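Local coordinates for phosphotriesterase, putative (Deinococcus radiodurans, PDB 4J35), which probably works as a metal-dependent lactonase with weak promiscuous phosphotriesterase activity, here engineered to hydrolyse organophosphates, at residues 19-24 with 172-177; 77-82 with 88-93. The protein carries 7 engineered substitutions. All blocks are in the same frame, centred on the assembly; numbering follows the deposited sequence.

Contact 1: 19-24 with 172-177; sequences LPHEHV and PIITHT. With CO (cobalt (II) ion), chain C; CO (cobalt (II) ion), chain B.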
loop_
_atom_site.group_PDB
_atom_site.type_symbol
_atom_site.label_atom_id
_atom_site.label_comp_id
_atom_site.label_asym_id
_atom_site.label_seq_id
_atom_site.Cartn_x
_atom_site.Cartn_y
_atom_site.Cartn_z
ATOM N N LEU A 19 3.929 2.875 -8.567
ATOM C CA LEU A 19 4.305 2.717 -7.176
ATOM C C LEU A 19 3.069 2.164 -6.507
ATOM O O LEU A 19 2.038 2.843 -6.393
ATOM C CB LEU A 19 4.643 4.073 -6.515
ATOM C CG LEU A 19 5.931 4.691 -7.025
ATOM C CD1 LEU A 19 6.064 6.077 -6.333
ATOM C CD2 LEU A 19 7.181 3.857 -6.727
ATOM N N PRO A 20 3.160 0.921 -6.047
ATOM C CA PRO A 20 1.969 0.218 -5.559
ATOM C C PRO A 20 1.595 0.390 -4.064
ATOM O O PRO A 20 0.631 -0.216 -3.592
ATOM C CB PRO A 20 2.311 -1.254 -5.885
ATOM C CG PRO A 20 3.759 -1.338 -5.579
ATOM C CD PRO A 20 4.346 0.042 -6.088
ATOM N N HIS A 21 2.317 1.236 -3.311
ATOM C CA HIS A 21 1.962 1.464 -1.917
ATOM C C HIS A 21 2.565 2.790 -1.464
ATOM O O HIS A 21 3.730 2.822 -1.094
ATOM C CB HIS A 21 2.483 0.388 -0.971
ATOM C CG HIS A 21 1.932 0.481 0.415
ATOM N ND1 HIS A 21 1.312 -0.583 1.053
ATOM C CD2 HIS A 21 1.914 1.494 1.314
ATOM C CE1 HIS A 21 0.935 -0.214 2.260
ATOM N NE2 HIS A 21 1.351 1.030 2.458
ATOM N N GLU A 22 1.711 3.800 -1.427
ATOM C CA GLU A 22 2.106 5.158 -1.001
ATOM C C GLU A 22 0.915 5.812 -0.318
ATOM O O GLU A 22 -0.198 5.314 -0.391
ATOM C CB GLU A 22 2.510 5.974 -2.240
ATOM C CG GLU A 22 3.556 5.385 -3.196
ATOM C CD GLU A 22 4.951 5.283 -2.598
ATOM O OE1 GLU A 22 5.249 6.113 -1.675
ATOM O OE2 GLU A 22 5.734 4.398 -3.068
ATOM N N HIS A 23 1.131 6.974 0.307
ATOM C CA HIS A 23 0.086 7.694 1.022
ATOM C C HIS A 23 0.148 9.178 0.585
ATOM O O HIS A 23 1.023 9.895 1.025
ATOM C CB HIS A 23 0.282 7.508 2.553
ATOM C CG HIS A 23 0.106 6.072 2.997
ATOM N ND1 HIS A 23 -1.139 5.486 3.048
ATOM C CD2 HIS A 23 0.991 5.097 3.340
ATOM C CE1 HIS A 23 -1.022 4.227 3.433
ATOM N NE2 HIS A 23 0.259 3.940 3.571
ATOM N N VAL A 24 -0.770 9.616 -0.289
ATOM C CA VAL A 24 -0.798 11.044 -0.703
ATOM C C VAL A 24 -1.022 11.928 0.544
ATOM O O VAL A 24 -0.257 12.863 0.796
ATOM C CB VAL A 24 -1.868 11.316 -1.796
ATOM C CG1 VAL A 24 -1.896 12.809 -2.184
ATOM C CG2 VAL A 24 -1.607 10.452 -3.051
ATOM N N PRO A 172 -8.041 -6.335 -6.624
ATOM C CA PRO A 172 -6.781 -6.683 -5.957
ATOM C C PRO A 172 -6.831 -6.453 -4.415
ATOM O O PRO A 172 -7.618 -5.646 -3.938
ATOM C CB PRO A 172 -5.778 -5.683 -6.563
ATOM C CG PRO A 172 -6.513 -4.960 -7.637
ATOM C CD PRO A 172 -7.937 -5.059 -7.357
ATOM N N ILE A 173 -5.960 -7.139 -3.680
ATOM C CA ILE A 173 -5.815 -6.978 -2.223
ATOM C C ILE A 173 -4.346 -6.636 -1.951
ATOM O O ILE A 173 -3.436 -7.335 -2.455
ATOM C CB ILE A 173 -6.155 -8.318 -1.503
ATOM C CG1 ILE A 173 -7.661 -8.603 -1.607
ATOM C CG2 ILE A 173 -5.728 -8.305 -0.037
ATOM C CD1 ILE A 173 -8.029 -9.957 -1.007
ATOM N N ILE A 174 -4.102 -5.536 -1.224
ATOM C CA ILE A 174 -2.759 -5.256 -0.748
ATOM C C ILE A 174 -2.748 -5.304 0.770
ATOM O O ILE A 174 -3.765 -5.096 1.408
ATOM C CB ILE A 174 -2.226 -3.874 -1.253
ATOM C CG1 ILE A 174 -3.065 -2.730 -0.720
ATOM C CG2 ILE A 174 -2.210 -3.879 -2.798
ATOM C CD1 ILE A 174 -2.498 -1.362 -1.193
ATOM N N THR A 175 -1.612 -5.632 1.359
ATOM C CA THR A 175 -1.597 -5.728 2.803
ATOM C C THR A 175 -0.485 -4.947 3.496
ATOM O O THR A 175 0.472 -4.470 2.879
ATOM C CB THR A 175 -1.501 -7.170 3.309
ATOM O OG1 THR A 175 -0.149 -7.623 3.242
ATOM C CG2 THR A 175 -2.385 -8.084 2.480
ATOM N N HIS A 176 -0.691 -4.812 4.809
ATOM C CA HIS A 176 0.295 -4.328 5.745
ATOM C C HIS A 176 0.710 -5.496 6.644
ATOM O O HIS A 176 -0.150 -6.200 7.169
ATOM C CB HIS A 176 -0.355 -3.215 6.603
ATOM C CG HIS A 176 0.404 -2.840 7.853
ATOM N ND1 HIS A 176 1.054 -1.643 8.010
ATOM C CD2 HIS A 176 0.516 -3.480 9.048
ATOM C CE1 HIS A 176 1.584 -1.575 9.222
ATOM N NE2 HIS A 176 1.276 -2.678 9.867
ATOM N N THR A 177 2.010 -5.709 6.791
ATOM C CA THR A 177 2.534 -6.605 7.813
ATOM C C THR A 177 3.287 -5.765 8.833
ATOM O O THR A 177 3.942 -4.778 8.486
ATOM C CB THR A 177 3.477 -7.718 7.247
ATOM O OG1 THR A 177 4.574 -7.132 6.530
ATOM C CG2 THR A 177 2.720 -8.651 6.304
HETATM CO CO CO C . 1.144 2.296 4.178
HETATM CO CO CO B . 1.484 -0.307 6.388
HETATM O O HOH W 1 1.201 -3.195 0.472
#

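Contact 2: 77-82 with 88-93; sequences AFLREV and LQILCA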
loop_
_atom_site.group_PDB
_atom_site.type_symbol
_atom_site.label_atom_id
_atom_site.label_comp_id
_atom_site.label_asym_id
_atom_site.label_seq_id
_atom_site.Cartn_x
_atom_site.Cartn_y
_atom_site.Cartn_z
ATOM N N ALA A 77 -11.956 12.290 -2.702
ATOM C CA ALA A 77 -12.184 13.513 -3.463
ATOM C C ALA A 77 -10.911 14.368 -3.568
ATOM O O ALA A 77 -10.690 14.981 -4.590
ATOM C CB ALA A 77 -13.304 14.320 -2.834
ATOM N N PHE A 78 -10.090 14.407 -2.516
ATOM C CA PHE A 78 -8.794 15.080 -2.592
ATOM C C PHE A 78 -7.865 14.329 -3.567
ATOM O O PHE A 78 -7.257 14.931 -4.451
ATOM C CB PHE A 78 -8.155 15.250 -1.195
ATOM C CG PHE A 78 -6.835 15.990 -1.226
ATOM C CD1 PHE A 78 -6.798 17.375 -1.273
ATOM C CD2 PHE A 78 -5.637 15.303 -1.241
ATOM C CE1 PHE A 78 -5.595 18.039 -1.350
ATOM C CE2 PHE A 78 -4.431 15.975 -1.313
ATOM C CZ PHE A 78 -4.410 17.337 -1.368
ATOM N N LEU A 79 -7.782 13.001 -3.460
ATOM C CA LEU A 79 -6.985 12.254 -4.427
ATOM C C LEU A 79 -7.418 12.527 -5.873
ATOM O O LEU A 79 -6.584 12.610 -6.769
ATOM C CB LEU A 79 -7.103 10.749 -4.163
ATOM C CG LEU A 79 -6.643 10.244 -2.796
ATOM C CD1 LEU A 79 -6.797 8.736 -2.787
ATOM C CD2 LEU A 79 -5.202 10.620 -2.476
ATOM N N ARG A 80 -8.723 12.651 -6.113
ATOM C CA ARG A 80 -9.208 12.995 -7.460
ATOM C C ARG A 80 -8.757 14.385 -7.896
ATOM O O ARG A 80 -8.374 14.580 -9.052
ATOM C CB ARG A 80 -10.734 12.889 -7.540
ATOM C CG ARG A 80 -11.304 13.204 -8.921
ATOM C CD ARG A 80 -12.721 12.671 -9.073
ATOM N NE ARG A 80 -13.655 13.379 -8.207
ATOM C CZ ARG A 80 -14.955 13.120 -8.123
ATOM N NH1 ARG A 80 -15.499 12.157 -8.850
ATOM N NH2 ARG A 80 -15.712 13.828 -7.298
ATOM N N GLU A 81 -8.755 15.344 -6.979
ATOM C CA GLU A 81 -8.244 16.675 -7.305
ATOM C C GLU A 81 -6.798 16.621 -7.746
ATOM O O GLU A 81 -6.413 17.300 -8.698
ATOM C CB GLU A 81 -8.302 17.615 -6.107
ATOM C CG GLU A 81 -9.661 18.050 -5.689
ATOM C CD GLU A 81 -9.588 19.045 -4.546
ATOM O OE1 GLU A 81 -8.908 20.093 -4.695
ATOM O OE2 GLU A 81 -10.202 18.769 -3.498
ATOM N N VAL A 82 -5.986 15.853 -7.019
ATOM C CA VAL A 82 -4.561 15.752 -7.326
ATOM C C VAL A 82 -4.371 15.091 -8.696
ATOM O O VAL A 82 -3.558 15.539 -9.495
ATOM C CB VAL A 82 -3.819 14.942 -6.239
ATOM C CG1 VAL A 82 -2.366 14.733 -6.619
ATOM C CG2 VAL A 82 -3.927 15.650 -4.887
ATOM N N LEU A 88 -1.555 12.336 -13.063
ATOM C CA LEU A 88 -1.118 11.138 -12.360
ATOM C C LEU A 88 -2.348 10.284 -12.008
ATOM O O LEU A 88 -3.326 10.784 -11.457
ATOM C CB LEU A 88 -0.375 11.502 -11.073
ATOM C CG LEU A 88 0.181 10.305 -10.285
ATOM C CD1 LEU A 88 1.420 9.784 -10.993
ATOM C CD2 LEU A 88 0.484 10.641 -8.889
ATOM N N GLN A 89 -2.296 9.004 -12.353
ATOM C CA GLN A 89 -3.373 8.074 -12.043
ATOM C C GLN A 89 -3.222 7.582 -10.605
ATOM O O GLN A 89 -2.120 7.221 -10.181
ATOM C CB GLN A 89 -3.368 6.910 -13.041
ATOM C CG GLN A 89 -3.814 7.381 -14.433
ATOM C CD GLN A 89 -3.524 6.419 -15.585
ATOM O OE1 GLN A 89 -2.612 5.593 -15.537
ATOM N NE2 GLN A 89 -4.304 6.551 -16.645
ATOM N N ILE A 90 -4.337 7.571 -9.875
ATOM C CA ILE A 90 -4.344 7.202 -8.457
ATOM C C ILE A 90 -5.437 6.176 -8.169
ATOM O O ILE A 90 -6.605 6.370 -8.503
ATOM C CB ILE A 90 -4.494 8.432 -7.541
ATOM C CG1 ILE A 90 -3.392 9.467 -7.870
ATOM C CG2 ILE A 90 -4.418 8.008 -6.074
ATOM C CD1 ILE A 90 -3.425 10.800 -7.017
ATOM N N LEU A 91 -5.050 5.062 -7.571
ATOM C CA LEU A 91 -6.047 4.112 -7.083
ATOM C C LEU A 91 -6.188 4.347 -5.590
ATOM O O LEU A 91 -5.199 4.636 -4.951
ATOM C CB LEU A 91 -5.598 2.664 -7.320
ATOM C CG LEU A 91 -5.720 2.017 -8.707
ATOM C CD1 LEU A 91 -4.709 2.582 -9.680
ATOM C CD2 LEU A 91 -5.547 0.509 -8.573
ATOM N N CYS A 92 -7.384 4.203 -5.014
ATOM C CA CYS A 92 -7.506 4.282 -3.565
ATOM C C CYS A 92 -8.031 2.984 -3.003
ATOM O O CYS A 92 -8.450 2.126 -3.753
ATOM C CB CYS A 92 -8.381 5.459 -3.119
ATOM S SG CYS A 92 -10.126 5.310 -3.436
ATOM N N ALA A 93 -7.940 2.867 -1.682
ATOM C CA ALA A 93 -8.227 1.637 -0.966
ATOM C C ALA A 93 -9.554 1.662 -0.233
ATOM O O ALA A 93 -10.077 2.716 0.134
ATOM C CB ALA A 93 -7.119 1.379 0.043
#

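Contact 1: 19-24 with 172-177
With CG of His-21 anti to the backbone N (chi1 -170°), the imidazole is directed to the metal site, NE2 at the cobalt and ND1 turned to the side of Thr-175; from the other strand, Ile-174 holds CG1 between its N and carbonyl carbon (chi1 63°) and extends CD1 to within 4.1 Å of Pro-20 O. This carbonyl oxygen is buried and has no polar partner. Strands 17-26 and 173-174 belong to the TIM barrel of the phosphotriesterase family and face each other across its interior; Met-201 of strand 200-202 and Phe-322 of helix 307-322 touch both Pro-20 and Ile-174. The His-21 ring works from two nitrogens. NE2 binds one cobalt at 2.1 Å, beside His-23 NE2 at 2.0 Å and Asp-264. ND1 donates to a water that lies in the ring plane at its edge, 2.7 Å away, and this water in turn donates to Thr-175 O at 2.8 Å. One residue on, His-176 ND1 binds the second cobalt at 2.1 Å, with His-204. The cobalt ions stand 3.4 Å apart and share Lys-143, probably carboxylated. Metal at NE2 and water at ND1 together fix the rotation of the His-21 ring, so the strands are coupled through a binuclear metal centre and a bridging water, with no direct polar bond between them.

Contact 2: 77-82 with 88-93
The flat group met across this contact is the peptide carbonyl of Leu-79, whose oxygen has CD1 of Ile-90 resting 3.6 Å away; no aromatic ring takes part. The nearby Phe-78 ring belongs to another side of the helix, where it forms an edge-to-face pair with Phe-40 and packs on helix 42-58 and strand 17-26. The contact lies in a beta-alpha-beta unit of the TIM barrel: strand 61-66 leads into helix 76-86, which returns the chain to strand 89-91, hydrogen-bonded parallel to strand 61-66. Helix residues Leu-79 and Val-82, one turn apart, present their side chains to the strand, and Ile-90 answers with both its branches. Its CG1 stands anti to the carbonyl carbon (chi1 -55°) and the chain runs on extended, which carries CD1 out to the helix backbone and to CG1 of Val-82 at 4.1 Å. The shorter branch, CG2, meets CD1 of Leu-79, also at 4.1 Å. Both leucine and valine side chains cross that of Ile-90 at roughly a right angle. All four touching residues are buried and the interface is wholly apolar in its side chains. Asp-66 of the neighbouring strand 61-66 touches both Leu-79 and Ile-90. Beyond the CG2 branch of Ile-90, CD1 of Leu-79 also reaches the next residue facing the helix, Cys-92, touching its CB at 3.7 Å rather than its sulfur.

How the contacts relate
Both contacts are buried, but at different depths. Contact 1 sits almost at the centre of the chain, inside the barrel, and is polar at heart: metal-bound histidines and a bridging water between distant strands. Contact 2, about 14 Å away between centres, lies in the layer between barrel and outer helices, and its side chains meet through hydrocarbon alone. Along the chain, contact 2 is nested within the loop that contact 1 closes. Strands 17-26 and 89-91 share one parallel sheet, with strand 61-66 between them. The contacts also touch directly: Val-24 CB meets Leu-79 CD2 at 3.5 Å, joining helix 76-86 to the strand that carries His-21 and His-23.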